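Local coordinates for restriction endonuclease (Mycobacterium sp., PDB 4F0Q) that cleaves DNA carrying methylated cytosine as a modification-dependent restriction endonuclease that works as a tetramer, at the interface of chains A and B. Coordinates in Å, arbitrary orientation; residue numbers count along the deposited sequence, not the author numbering. Chains: chain A/B, Restriction endonuclease.

Contact 1: the interface of chains A and B. Residues chain A 191-193, 200, 423-424; chain B 143, 145, 149.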
ATOM      1  N   VAL A 191      20.674 -20.216  -1.762  1.00 19.70           N
ATOM      2  CA  VAL A 191      21.683 -20.815  -2.627  1.00 15.74           C
ATOM      3  C   VAL A 191      22.507 -19.718  -3.289  1.00 15.05           C
ATOM      4  O   VAL A 191      21.962 -18.815  -3.923  1.00 19.15           O
ATOM      5  CB  VAL A 191      21.061 -21.727  -3.702  1.00 13.26           C
ATOM      6  CG1 VAL A 191      22.136 -22.235  -4.651  1.00 11.07           C
ATOM      7  CG2 VAL A 191      20.332 -22.891  -3.051  1.00 12.90           C
ATOM      8  N   GLN A 192      23.823 -19.798  -3.127  1.00 13.69           N
ATOM      9  CA  GLN A 192      24.721 -18.783  -3.656  1.00 14.93           C
ATOM     10  C   GLN A 192      25.615 -19.352  -4.747  1.00 17.36           C
ATOM     11  O   GLN A 192      25.734 -20.567  -4.900  1.00 15.75           O
ATOM     12  CB  GLN A 192      25.582 -18.200  -2.535  1.00 13.45           C
ATOM     13  CG  GLN A 192      24.791 -17.708  -1.339  1.00 15.75           C
ATOM     14  CD  GLN A 192      25.673 -17.103  -0.268  1.00 16.45           C
ATOM     15  OE1 GLN A 192      25.284 -17.014   0.895  1.00 25.39           O
ATOM     16  NE2 GLN A 192      26.868 -16.678  -0.658  1.00 19.17           N
ATOM     17  N   ARG A 193      26.244 -18.457  -5.503  1.00 17.96           N
ATOM     18  CA  ARG A 193      27.160 -18.849  -6.565  1.00 17.75           C
ATOM     19  C   ARG A 193      28.435 -18.016  -6.500  1.00 19.05           C
ATOM     20  O   ARG A 193      28.380 -16.793  -6.381  1.00 21.42           O
ATOM     21  CB  ARG A 193      26.494 -18.679  -7.933  1.00 15.49           C
ATOM     22  CG  ARG A 193      27.361 -19.120  -9.101  1.00 17.37           C
ATOM     23  CD  ARG A 193      26.678 -18.865 -10.435  1.00 15.50           C
ATOM     24  NE  ARG A 193      27.501 -19.307 -11.557  1.00 18.54           N
ATOM     25  CZ  ARG A 193      28.428 -18.557 -12.144  1.00 19.47           C
ATOM     26  NH1 ARG A 193      28.653 -17.322 -11.719  1.00 16.00           N
ATOM     27  NH2 ARG A 193      29.132 -19.043 -13.159  1.00 20.83           N
ATOM     28  N   SER A 200      28.244 -23.462  -7.092  1.00 17.84           N
ATOM     29  CA  SER A 200      27.052 -23.074  -6.348  1.00 17.70           C
ATOM     30  C   SER A 200      26.955 -23.878  -5.057  1.00 16.99           C
ATOM     31  O   SER A 200      27.405 -25.021  -4.999  1.00 17.60           O
ATOM     32  CB  SER A 200      25.798 -23.274  -7.198  1.00 16.34           C
ATOM     33  OG  SER A 200      25.843 -22.467  -8.361  1.00 20.08           O
ATOM     34  N   GLN A 423      23.195 -14.160 -11.512  1.00 16.33           N
ATOM     35  CA  GLN A 423      24.058 -15.110 -10.816  1.00 16.50           C
ATOM     36  C   GLN A 423      23.274 -16.264 -10.191  1.00 17.09           C
ATOM     37  O   GLN A 423      23.769 -17.388 -10.114  1.00 16.35           O
ATOM     38  CB  GLN A 423      24.893 -14.399  -9.748  1.00 17.97           C
ATOM     39  CG  GLN A 423      26.050 -13.586 -10.305  1.00 17.44           C
ATOM     40  CD  GLN A 423      27.142 -14.456 -10.902  1.00 16.26           C
ATOM     41  OE1 GLN A 423      27.323 -15.606 -10.501  1.00 16.55           O
ATOM     42  NE2 GLN A 423      27.873 -13.910 -11.864  1.00 18.20           N
ATOM     43  N   ALA A 424      22.050 -15.985  -9.755  1.00 16.86           N
ATOM     44  CA  ALA A 424      21.254 -16.984  -9.047  1.00 14.19           C
ATOM     45  C   ALA A 424      20.339 -17.799  -9.958  1.00 14.22           C
ATOM     46  O   ALA A 424      19.757 -18.794  -9.525  1.00 13.12           O
ATOM     47  CB  ALA A 424      20.445 -16.325  -7.936  1.00 13.08           C
TER
ATOM     48  N   ALA B 143      16.249 -23.919  -5.830  1.00 13.57           N
ATOM     49  CA  ALA B 143      16.925 -22.643  -5.997  1.00 13.98           C
ATOM     50  C   ALA B 143      18.218 -22.854  -6.775  1.00 12.62           C
ATOM     51  O   ALA B 143      19.224 -22.192  -6.519  1.00 14.39           O
ATOM     52  CB  ALA B 143      17.206 -22.005  -4.649  1.00 14.72           C
ATOM     53  N   THR B 145      21.010 -22.654  -9.566  1.00 13.50           N
ATOM     54  CA  THR B 145      21.521 -21.465 -10.241  1.00 14.59           C
ATOM     55  C   THR B 145      21.572 -21.613 -11.759  1.00 13.53           C
ATOM     56  O   THR B 145      21.885 -20.659 -12.471  1.00 15.45           O
ATOM     57  CB  THR B 145      22.922 -21.084  -9.728  1.00 12.45           C
ATOM     58  OG1 THR B 145      23.827 -22.171  -9.958  1.00 18.26           O
ATOM     59  CG2 THR B 145      22.877 -20.775  -8.237  1.00 12.92           C
ATOM     60  N   GLU B 149      20.602 -27.575 -13.078  1.00 18.28           N
ATOM     61  CA  GLU B 149      20.346 -27.910 -11.681  1.00 14.33           C
ATOM     62  C   GLU B 149      18.853 -28.029 -11.408  1.00 13.60           C
ATOM     63  O   GLU B 149      18.415 -28.926 -10.688  1.00 18.17           O
ATOM     64  CB  GLU B 149      20.973 -26.875 -10.746  1.00 15.87           C
ATOM     65  CG  GLU B 149      22.488 -26.917 -10.702  1.00 18.97           C
ATOM     66  CD  GLU B 149      23.062 -26.083  -9.574  1.00 14.94           C
ATOM     67  OE1 GLU B 149      22.335 -25.223  -9.037  1.00 16.14           O
ATOM     68  OE2 GLU B 149      24.241 -26.291  -9.220  1.00 16.36           O
TER
HETATM   69  O   HOH W   1      19.185 -19.340  -7.030  1.00 15.17           O
HETATM   70  O   HOH W   2      26.115 -22.016 -11.277  1.00 24.20           O

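Contact 2: the interface of chains A and B. Residues chain A 136, 139-140, 187; chain B 189, 191.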
ATOM      1  N   LEU A 136      22.715 -21.260  14.158  1.00 14.81           N
ATOM      2  CA  LEU A 136      21.507 -22.055  14.365  1.00 13.86           C
ATOM      3  C   LEU A 136      21.234 -22.243  15.854  1.00 14.36           C
ATOM      4  O   LEU A 136      20.099 -22.073  16.321  1.00 18.94           O
ATOM      5  CB  LEU A 136      21.630 -23.414  13.670  1.00 14.01           C
ATOM      6  CG  LEU A 136      21.512 -23.415  12.143  1.00 13.38           C
ATOM      7  CD1 LEU A 136      21.915 -24.762  11.567  1.00 14.81           C
ATOM      8  CD2 LEU A 136      20.097 -23.057  11.719  1.00 16.83           C
ATOM      9  N   ALA A 139      19.901 -19.178  16.970  1.00 13.23           N
ATOM     10  CA  ALA A 139      18.568 -18.976  16.410  1.00 12.68           C
ATOM     11  C   ALA A 139      17.514 -19.697  17.236  1.00 14.37           C
ATOM     12  O   ALA A 139      16.380 -19.233  17.355  1.00 14.06           O
ATOM     13  CB  ALA A 139      18.521 -19.446  14.965  1.00 12.18           C
ATOM     14  N   ARG A 140      17.899 -20.837  17.801  1.00 13.74           N
ATOM     15  CA  ARG A 140      17.020 -21.580  18.699  1.00 12.29           C
ATOM     16  C   ARG A 140      16.583 -20.733  19.898  1.00 14.02           C
ATOM     17  O   ARG A 140      15.453 -20.851  20.375  1.00 11.85           O
ATOM     18  CB  ARG A 140      17.716 -22.860  19.172  1.00 13.84           C
ATOM     19  CG  ARG A 140      17.014 -23.590  20.307  1.00 13.63           C
ATOM     20  CD  ARG A 140      15.625 -24.065  19.910  1.00 14.35           C
ATOM     21  NE  ARG A 140      14.956 -24.730  21.024  1.00 15.72           N
ATOM     22  CZ  ARG A 140      14.199 -24.108  21.922  1.00 11.46           C
ATOM     23  NH1 ARG A 140      14.001 -22.799  21.837  1.00 16.06           N
ATOM     24  NH2 ARG A 140      13.635 -24.796  22.905  1.00 10.19           N
ATOM     25  N   LEU A 187      15.987 -16.414   9.915  1.00 17.90           N
ATOM     26  CA  LEU A 187      17.060 -17.269   9.420  1.00 17.82           C
ATOM     27  C   LEU A 187      16.496 -18.205   8.360  1.00 17.86           C
ATOM     28  O   LEU A 187      15.652 -19.049   8.655  1.00 20.65           O
ATOM     29  CB  LEU A 187      17.691 -18.068  10.565  1.00 17.86           C
ATOM     30  CG  LEU A 187      19.009 -18.804  10.286  1.00 19.15           C
ATOM     31  CD1 LEU A 187      19.844 -18.891  11.553  1.00 17.39           C
ATOM     32  CD2 LEU A 187      18.771 -20.199   9.719  1.00 17.00           C
TER
ATOM     33  N   HIS B 189      14.164 -21.033   9.162  1.00 16.71           N
ATOM     34  CA  HIS B 189      14.237 -21.659  10.472  1.00 17.47           C
ATOM     35  C   HIS B 189      13.029 -21.245  11.301  1.00 13.70           C
ATOM     36  O   HIS B 189      12.597 -20.095  11.246  1.00 17.44           O
ATOM     37  CB  HIS B 189      15.529 -21.238  11.174  1.00 17.65           C
ATOM     38  CG  HIS B 189      15.801 -21.979  12.447  1.00 15.37           C
ATOM     39  ND1 HIS B 189      15.419 -21.502  13.682  1.00 17.79           N
ATOM     40  CD2 HIS B 189      16.431 -23.155  12.676  1.00 14.59           C
ATOM     41  CE1 HIS B 189      15.795 -22.357  14.617  1.00 16.34           C
ATOM     42  NE2 HIS B 189      16.411 -23.368  14.033  1.00 18.74           N
ATOM     43  N   VAL B 191      11.006 -21.909  15.342  1.00 16.18           N
ATOM     44  CA  VAL B 191      10.989 -22.528  16.661  1.00 17.74           C
ATOM     45  C   VAL B 191       9.548 -22.740  17.106  1.00 15.07           C
ATOM     46  O   VAL B 191       8.759 -21.798  17.170  1.00 15.50           O
ATOM     47  CB  VAL B 191      11.748 -21.696  17.709  1.00 14.67           C
ATOM     48  CG1 VAL B 191      11.542 -22.282  19.098  1.00 13.81           C
ATOM     49  CG2 VAL B 191      13.229 -21.643  17.366  1.00 13.31           C
TER
HETATM   50  O   HOH W   3      18.609 -24.341  15.891  1.00 13.01           O

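Contact 1: the interface of chains A and B
The side chain of A:Val191 lies against B:Ala143 and B:Thr145 and forms the apolar middle of this contact. Its two methyls divide the work: CG2 packs on the CB methyl of B:Ala143 at 3.6 Å, and CG1 approaches the CG2 methyl of B:Thr145 at 3.9 Å. With CG1 anti to its own backbone N (chi1 175°), the valine spreads these branches towards two different residues of the same loop, and the carbonyl oxygen of B:Ala143 rests against its CB. The methylene of A:Ser200 flanks the threonine methyl next to the valine, and the CB of A:Arg193 makes a looser contact with it at 4.2 Å.

Outward from this methyl packing, the hydroxyls take over. A:Ser200 OG and B:Thr145 OG1 share a short hydrogen bond of 2.6 Å, with no clear donor. The threonine places OG1 between its backbone N and carbonyl carbon (chi1 60°), which turns the hydroxyl to the serine while CG2 stays beside the valine. Water 2 binds both hydroxyls, 2.6 Å from B:Thr145 OG1, and closes a three-oxygen ring. It also meets NE of A:Arg193 at the edge of the guanidinium, in its plane.

Second-shell bonds hold both sides. In chain A, NH1 of the extended A:Arg193 reaches a lone pair of the A:Gln423 amide oxygen OE1 in the carbonyl plane at 2.5 Å, tying the strand to a helix. In chain B, OE1 of the B:Glu149 carboxylate accepts a hydrogen bond from the backbone N of B:Thr145 (2.9 Å), on its anti side and out of the carboxylate plane, steadying the loop before helix 147-152. On another flank, water 1 bridges the carbonyl oxygens of A:Ala424 and B:Ala143.

In the fold, the B loop leading into helix 147-152 rests on the end of A strand 175-193, the start of strand 200-210 and the end of helix 411-425.

Contact 2: the interface of chains A and B
Strand 175-193 of chain B meets its counterpart in chain A and also lies against helix 130-142 of chain A. All three elements belong to the region of the AspBHI N-terminal family, named after a related restriction endonuclease. B:His189 is the hub. Its backbone N donates to the carbonyl oxygen of A:Leu187 in a short strand-to-strand bond of 2.5 Å, met almost head-on (C=O...N 172°). Beside that bond, the leucine methyl CD2 touches CB of the histidine at 3.7 Å.

The imidazole projects from the strand towards the helix, CG anti to the backbone N (chi1 -172°), and offers one face to chain A. The A:Ala139 methyl sits above the ND1 and CE1 side of that face, 3.9 Å from ND1. A:Leu136 sends its CD2 methyl to the opposite rim, 3.8 Å from the histidine CD2. Water 3 links the ring nitrogen NE2, at 3.0 Å, to the carbonyl oxygen of A:Leu136; it lies out of the ring plane, on the same side as the alanine.

Two residues along the strand, B:Val191 uses both methyls on A:Arg140. CG2 faces the helix backbone, 3.8 Å from the A:Arg140 carbonyl oxygen, with CA a little further away, while CG1 meets NH1 of the guanidinium at 3.7 Å. The two side chains run at roughly right angles.

The C-alpha centres of contact 1 and contact 2 are about 23 Å apart, and both draw on the long strand 175-193. Position 191 serves in each: the chain A copy packs in contact 1, the chain B copy in contact 2. The two-fold symmetry of the interface gives every contact a twin with the chains exchanged, so each copy of this strand takes part in both. Contact 2 and its twin join strand to strand and strand to helix, whereas contact 1 adds a loop and reaches helix 411-425. Together they probably help to fix the relative placement of two subunits within the tetramer.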